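Local coordinates for protein unsaturated glucuronyl hydrolase (Streptococcus agalactiae, PDB 2ZZR) that hydrolyses unsaturated disaccharides derived from hyaluronan, chondroitin and heparin, releasing the 4,5-unsaturated uronic acid from their non-reducing end, at residues 216-221 with 234-239; 169-174 with 220-225. All blocks are in the same frame, centred on the assembly; numbering follows the deposited sequence.

Contact 1: residues 216-221 with 234-239; sequences AFHTFY and TRQGYS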
# COMPACT_ATOMS: atom_id res chain seq x y z
N ALA A 216 -13.81 6.56 -0.92
CA ALA A 216 -13.30 6.14 0.38
C ALA A 216 -13.20 7.30 1.35
O ALA A 216 -12.73 8.38 0.99
CB ALA A 216 -11.92 5.49 0.21
N PHE A 217 -13.66 7.07 2.58
CA PHE A 217 -13.27 7.89 3.73
C PHE A 217 -11.83 7.53 4.08
O PHE A 217 -11.34 6.45 3.74
CB PHE A 217 -14.13 7.59 4.95
CG PHE A 217 -15.52 8.16 4.89
CD1 PHE A 217 -16.63 7.32 4.97
CD2 PHE A 217 -15.72 9.54 4.79
CE1 PHE A 217 -17.92 7.85 4.93
CE2 PHE A 217 -17.01 10.07 4.75
CZ PHE A 217 -18.11 9.22 4.83
N HIS A 218 -11.15 8.44 4.78
CA HIS A 218 -9.85 8.14 5.36
C HIS A 218 -10.05 7.43 6.69
O HIS A 218 -9.44 6.39 6.96
CB HIS A 218 -9.06 9.45 5.56
CG HIS A 218 -7.84 9.31 6.42
ND1 HIS A 218 -6.57 9.18 5.90
CD2 HIS A 218 -7.69 9.30 7.76
CE1 HIS A 218 -5.69 9.09 6.88
NE2 HIS A 218 -6.35 9.16 8.03
N THR A 219 -10.95 7.99 7.50
CA THR A 219 -11.18 7.58 8.88
C THR A 219 -12.66 7.24 9.08
O THR A 219 -13.53 7.87 8.46
CB THR A 219 -10.78 8.73 9.85
OG1 THR A 219 -9.36 8.93 9.79
CG2 THR A 219 -11.16 8.42 11.28
N PHE A 220 -12.94 6.26 9.93
CA PHE A 220 -14.32 6.00 10.34
C PHE A 220 -14.42 5.76 11.83
O PHE A 220 -13.73 4.90 12.37
CB PHE A 220 -14.95 4.84 9.56
CG PHE A 220 -16.45 4.93 9.47
CD1 PHE A 220 -17.05 5.50 8.36
CD2 PHE A 220 -17.25 4.51 10.53
CE1 PHE A 220 -18.44 5.62 8.28
CE2 PHE A 220 -18.63 4.63 10.47
CZ PHE A 220 -19.23 5.19 9.35
N TYR A 221 -15.29 6.53 12.48
CA TYR A 221 -15.48 6.47 13.92
C TYR A 221 -16.57 5.50 14.34
O TYR A 221 -17.58 5.35 13.65
CB TYR A 221 -15.84 7.85 14.47
CG TYR A 221 -14.68 8.81 14.53
CD1 TYR A 221 -14.36 9.61 13.43
CD2 TYR A 221 -13.90 8.91 15.68
CE1 TYR A 221 -13.28 10.50 13.49
CE2 TYR A 221 -12.83 9.80 15.75
CZ TYR A 221 -12.52 10.58 14.65
OH TYR A 221 -11.46 11.45 14.71
N THR A 234 -13.18 12.53 5.83
CA THR A 234 -12.35 12.58 4.62
C THR A 234 -11.04 13.36 4.82
O THR A 234 -10.83 14.44 4.24
CB THR A 234 -13.12 13.17 3.41
OG1 THR A 234 -13.57 14.50 3.73
CG2 THR A 234 -14.32 12.31 3.04
N ARG A 235 -10.16 12.79 5.64
CA ARG A 235 -8.88 13.41 5.99
C ARG A 235 -7.84 13.29 4.87
O ARG A 235 -7.81 12.31 4.13
CB ARG A 235 -8.37 12.78 7.29
CG ARG A 235 -7.01 13.27 7.79
CD ARG A 235 -6.70 12.68 9.16
NE ARG A 235 -5.26 12.56 9.38
CZ ARG A 235 -4.49 13.52 9.89
NH1 ARG A 235 -5.01 14.69 10.23
NH2 ARG A 235 -3.19 13.30 10.05
N GLN A 236 -6.99 14.31 4.74
CA GLN A 236 -5.88 14.32 3.79
C GLN A 236 -6.27 14.74 2.37
O GLN A 236 -5.39 15.03 1.54
CB GLN A 236 -5.13 12.98 3.79
CG GLN A 236 -4.26 12.79 5.03
CD GLN A 236 -3.21 11.70 4.88
OE1 GLN A 236 -2.35 11.76 4.00
NE2 GLN A 236 -3.26 10.72 5.77
N GLY A 237 -7.57 14.82 2.09
CA GLY A 237 -8.05 15.28 0.79
C GLY A 237 -8.16 16.79 0.75
O GLY A 237 -8.06 17.45 1.78
N TYR A 238 -8.38 17.33 -0.45
CA TYR A 238 -8.48 18.78 -0.65
C TYR A 238 -9.60 19.43 0.16
O TYR A 238 -9.38 20.43 0.85
CB TYR A 238 -8.65 19.10 -2.14
CG TYR A 238 -8.68 20.57 -2.47
CD1 TYR A 238 -7.52 21.34 -2.44
CD2 TYR A 238 -9.88 21.20 -2.83
CE1 TYR A 238 -7.54 22.70 -2.75
CE2 TYR A 238 -9.91 22.57 -3.14
CZ TYR A 238 -8.73 23.30 -3.10
OH TYR A 238 -8.75 24.65 -3.40
N SER A 239 -10.79 18.85 0.08
CA SER A 239 -11.97 19.39 0.76
C SER A 239 -12.88 18.25 1.23
O SER A 239 -12.61 17.08 0.95
CB SER A 239 -12.73 20.33 -0.18
OG SER A 239 -13.32 19.63 -1.27
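His218 and Arg235 carry most of this contact; in the conformer described here, Arg235 lies alongside His218, both side chains pointing the same way. The weight falls on Arg235 CB, which sits over one face of the imidazole, 3.9 Å from the ring centroid and 30° off the ring normal, a CH-pi contact displaced from the centre. At the base of the same pair, His218 CB rests 3.4 Å from Arg235 O. The first torsion of His218 (chi1 168°) sets CG anti to the backbone N and beside the carbonyl carbon, where it lies 3.6 Å from Arg235 CB.

One residue earlier on each side, Phe217 meets Thr234, a substrate-binding residue. The Thr234 methyl CG2, anti to its own carbonyl carbon, is the branch that reaches the Phe217 ring; it approaches obliquely, with CD2 3.6 Å away, and the two side chains cross at a slant.

No hydrogen bond joins 216-221 directly to 234-239; the backbone ties lie just before the second segment. There His218 and Thr219 both face Val233 of strand 229-233, forming a classic beta bulge at the end of this antiparallel pairing, and the backbones of both residues hydrogen-bond to Val233. Just beyond the bulge, the CA atoms of Phe217 and Thr234 are 4.9 Å apart. Further out, Trp244 meets the His218 ring with the planes about 50° apart and also touches the Gln236 side chain. Phe217 packs on Val209 of helix 192-209 and on Arg211.

Contact 2: residues 169-174 with 220-225; sequences YRLIID and FYFDPE
Tyr169 O is gripped from two neighbouring residues: Phe222 N donates to it at 3.0 Å in a nearly straight bond (172° at the hydrogen), and Tyr221 CA adds a CA-H...O contact at 3.5 Å. One step along, Phe220 O likewise takes Leu171 N at 3.0 Å and the CA-H of Arg170, and Phe220 N returns a bond to Leu171 O at 2.9 Å. This is antiparallel pairing of strand 170-172 with 219-222, the middle strand of a three-stranded sheet: Leu171 and Phe220 form the hydrogen-bonded pair, Arg170 and Tyr221 the non-hydrogen-bonded one.

On the Arg170 face, its CB lies over the Tyr221 ring, 4.0 Å from the centroid, while CD runs on toward the phenol end. The guanidinium has its partners in Trp160, through a cation-pi contact and the carbonyl, and in His168 O. On the face of Leu171 and Phe220, Leu171 CD2 also reaches Phe222 CE1, obliquely, at 3.7 Å; helix 192-209 packs against both Leu171 and Phe222.

Beyond the strand ends, Pro224 CB stands almost squarely above the Tyr169 ring, 3.8 Å from its centroid and only 2° off the normal. Tyr169 CG, anti to the backbone N (chi1 -159°), is itself 4.0 Å from Pro224 CB. A water donates to both Tyr169 OH and Pro224 O, and the hydroxyl also hydrogen-bonds to Lys153 O.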
# COMPACT_ATOMS: atom_id res chain seq x y z
N TYR A 169 -11.61 6.85 18.72
CA TYR A 169 -12.12 5.49 18.53
C TYR A 169 -12.51 5.27 17.07
O TYR A 169 -13.68 5.40 16.68
CB TYR A 169 -13.30 5.26 19.47
CG TYR A 169 -13.61 3.81 19.76
CD1 TYR A 169 -12.79 3.05 20.59
CD2 TYR A 169 -14.75 3.21 19.23
CE1 TYR A 169 -13.09 1.73 20.88
CE2 TYR A 169 -15.06 1.88 19.51
CZ TYR A 169 -14.23 1.15 20.34
OH TYR A 169 -14.53 -0.16 20.62
N ARG A 170 -11.51 4.94 16.25
CA ARG A 170 -11.68 4.98 14.82
C ARG A 170 -10.73 4.01 14.13
O ARG A 170 -9.71 3.61 14.72
CB ARG A 170 -11.42 6.40 14.29
CG ARG A 170 -9.93 6.79 14.28
CD ARG A 170 -9.69 8.26 14.64
NE ARG A 170 -8.32 8.65 14.32
CZ ARG A 170 -7.25 8.37 15.06
NH1 ARG A 170 -6.05 8.77 14.66
NH2 ARG A 170 -7.37 7.69 16.20
N LEU A 171 -11.08 3.63 12.90
CA LEU A 171 -10.16 2.92 12.02
C LEU A 171 -9.76 3.84 10.87
O LEU A 171 -10.45 4.82 10.57
CB LEU A 171 -10.79 1.62 11.48
CG LEU A 171 -12.06 1.66 10.61
CD1 LEU A 171 -11.79 2.10 9.16
CD2 LEU A 171 -12.76 0.30 10.61
N ILE A 172 -8.64 3.52 10.22
CA ILE A 172 -8.19 4.26 9.05
C ILE A 172 -8.06 3.25 7.91
O ILE A 172 -7.75 2.09 8.15
CB ILE A 172 -6.86 5.02 9.34
CG1 ILE A 172 -7.11 6.08 10.44
CG2 ILE A 172 -6.30 5.67 8.08
CD1 ILE A 172 -5.86 6.80 10.91
N ILE A 173 -8.35 3.69 6.69
CA ILE A 173 -8.47 2.76 5.56
C ILE A 173 -7.16 2.01 5.24
O ILE A 173 -7.20 0.87 4.75
CB ILE A 173 -9.02 3.46 4.28
CG1 ILE A 173 -9.41 2.40 3.23
CG2 ILE A 173 -8.03 4.52 3.76
CD1 ILE A 173 -10.24 2.93 2.08
N ASP A 174 -6.02 2.63 5.54
CA ASP A 174 -4.74 1.97 5.27
C ASP A 174 -4.52 0.72 6.13
O ASP A 174 -3.64 -0.09 5.84
CB ASP A 174 -3.56 2.95 5.33
CG ASP A 174 -3.24 3.43 6.73
OD1 ASP A 174 -2.21 4.11 6.88
OD2 ASP A 174 -3.99 3.15 7.70
N PHE A 220 -12.94 6.26 9.93
CA PHE A 220 -14.32 6.00 10.34
C PHE A 220 -14.42 5.76 11.83
O PHE A 220 -13.73 4.90 12.37
CB PHE A 220 -14.95 4.84 9.56
CG PHE A 220 -16.45 4.93 9.47
CD1 PHE A 220 -17.05 5.50 8.36
CD2 PHE A 220 -17.25 4.51 10.53
CE1 PHE A 220 -18.44 5.62 8.28
CE2 PHE A 220 -18.63 4.63 10.47
CZ PHE A 220 -19.23 5.19 9.35
N TYR A 221 -15.29 6.53 12.48
CA TYR A 221 -15.48 6.47 13.92
C TYR A 221 -16.57 5.50 14.34
O TYR A 221 -17.58 5.35 13.65
CB TYR A 221 -15.84 7.85 14.47
CG TYR A 221 -14.68 8.81 14.53
CD1 TYR A 221 -14.36 9.61 13.43
CD2 TYR A 221 -13.90 8.91 15.68
CE1 TYR A 221 -13.28 10.50 13.49
CE2 TYR A 221 -12.83 9.80 15.75
CZ TYR A 221 -12.52 10.58 14.65
OH TYR A 221 -11.46 11.45 14.71
N PHE A 222 -16.37 4.87 15.49
CA PHE A 222 -17.35 3.98 16.09
C PHE A 222 -17.68 4.45 17.50
O PHE A 222 -16.94 5.24 18.10
CB PHE A 222 -16.81 2.55 16.13
CG PHE A 222 -16.67 1.93 14.77
CD1 PHE A 222 -15.57 2.22 13.96
CD2 PHE A 222 -17.65 1.07 14.28
CE1 PHE A 222 -15.45 1.66 12.69
CE2 PHE A 222 -17.53 0.50 13.01
CZ PHE A 222 -16.43 0.80 12.21
N ASP A 223 -18.81 3.98 18.03
CA ASP A 223 -19.19 4.26 19.41
C ASP A 223 -18.55 3.23 20.34
O ASP A 223 -18.81 2.03 20.22
CB ASP A 223 -20.72 4.26 19.55
CG ASP A 223 -21.19 4.79 20.90
OD1 ASP A 223 -20.72 4.30 21.94
OD2 ASP A 223 -22.06 5.68 20.91
N PRO A 224 -17.68 3.68 21.28
CA PRO A 224 -16.99 2.74 22.17
C PRO A 224 -17.91 1.98 23.13
O PRO A 224 -17.51 0.92 23.63
CB PRO A 224 -16.01 3.63 22.95
CG PRO A 224 -16.55 5.00 22.83
CD PRO A 224 -17.28 5.08 21.53
N GLU A 225 -19.10 2.51 23.38
CA GLU A 225 -20.06 1.84 24.27
C GLU A 225 -20.87 0.75 23.56
O GLU A 225 -21.00 -0.36 24.08
CB GLU A 225 -21.01 2.86 24.92
CG GLU A 225 -20.31 4.00 25.67
CD GLU A 225 -19.26 3.52 26.65
OE1 GLU A 225 -19.54 2.58 27.43
OE2 GLU A 225 -18.14 4.08 26.65
O HOH W 1 -14.95 -0.17 23.81

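In the fold
Phe220 and Tyr221 belong to both contacts' segments, though they touch the partner only in contact 2. The contacts use opposite edges of strand 219-222: contact 2 pairs it with 170-172, while contact 1 lies at the end of its pairing with 229-233. Their centres are 12 Å apart, and they meet where 170-172 ends and 219-222 begins. There His218 O probably accepts a hydrogen bond from Ile173 N at 2.9 Å. Asp174, the proton donor, hydrogen-bonds to His113 through OD2. Asp174 and substrate-binding Thr234 lie just beyond 170-172 and 229-233, the sheet's outermost strands. The nearest atoms of the Phe217 side chain and a sulfate, probably from the crystallisation liquor, are about 3 Å apart.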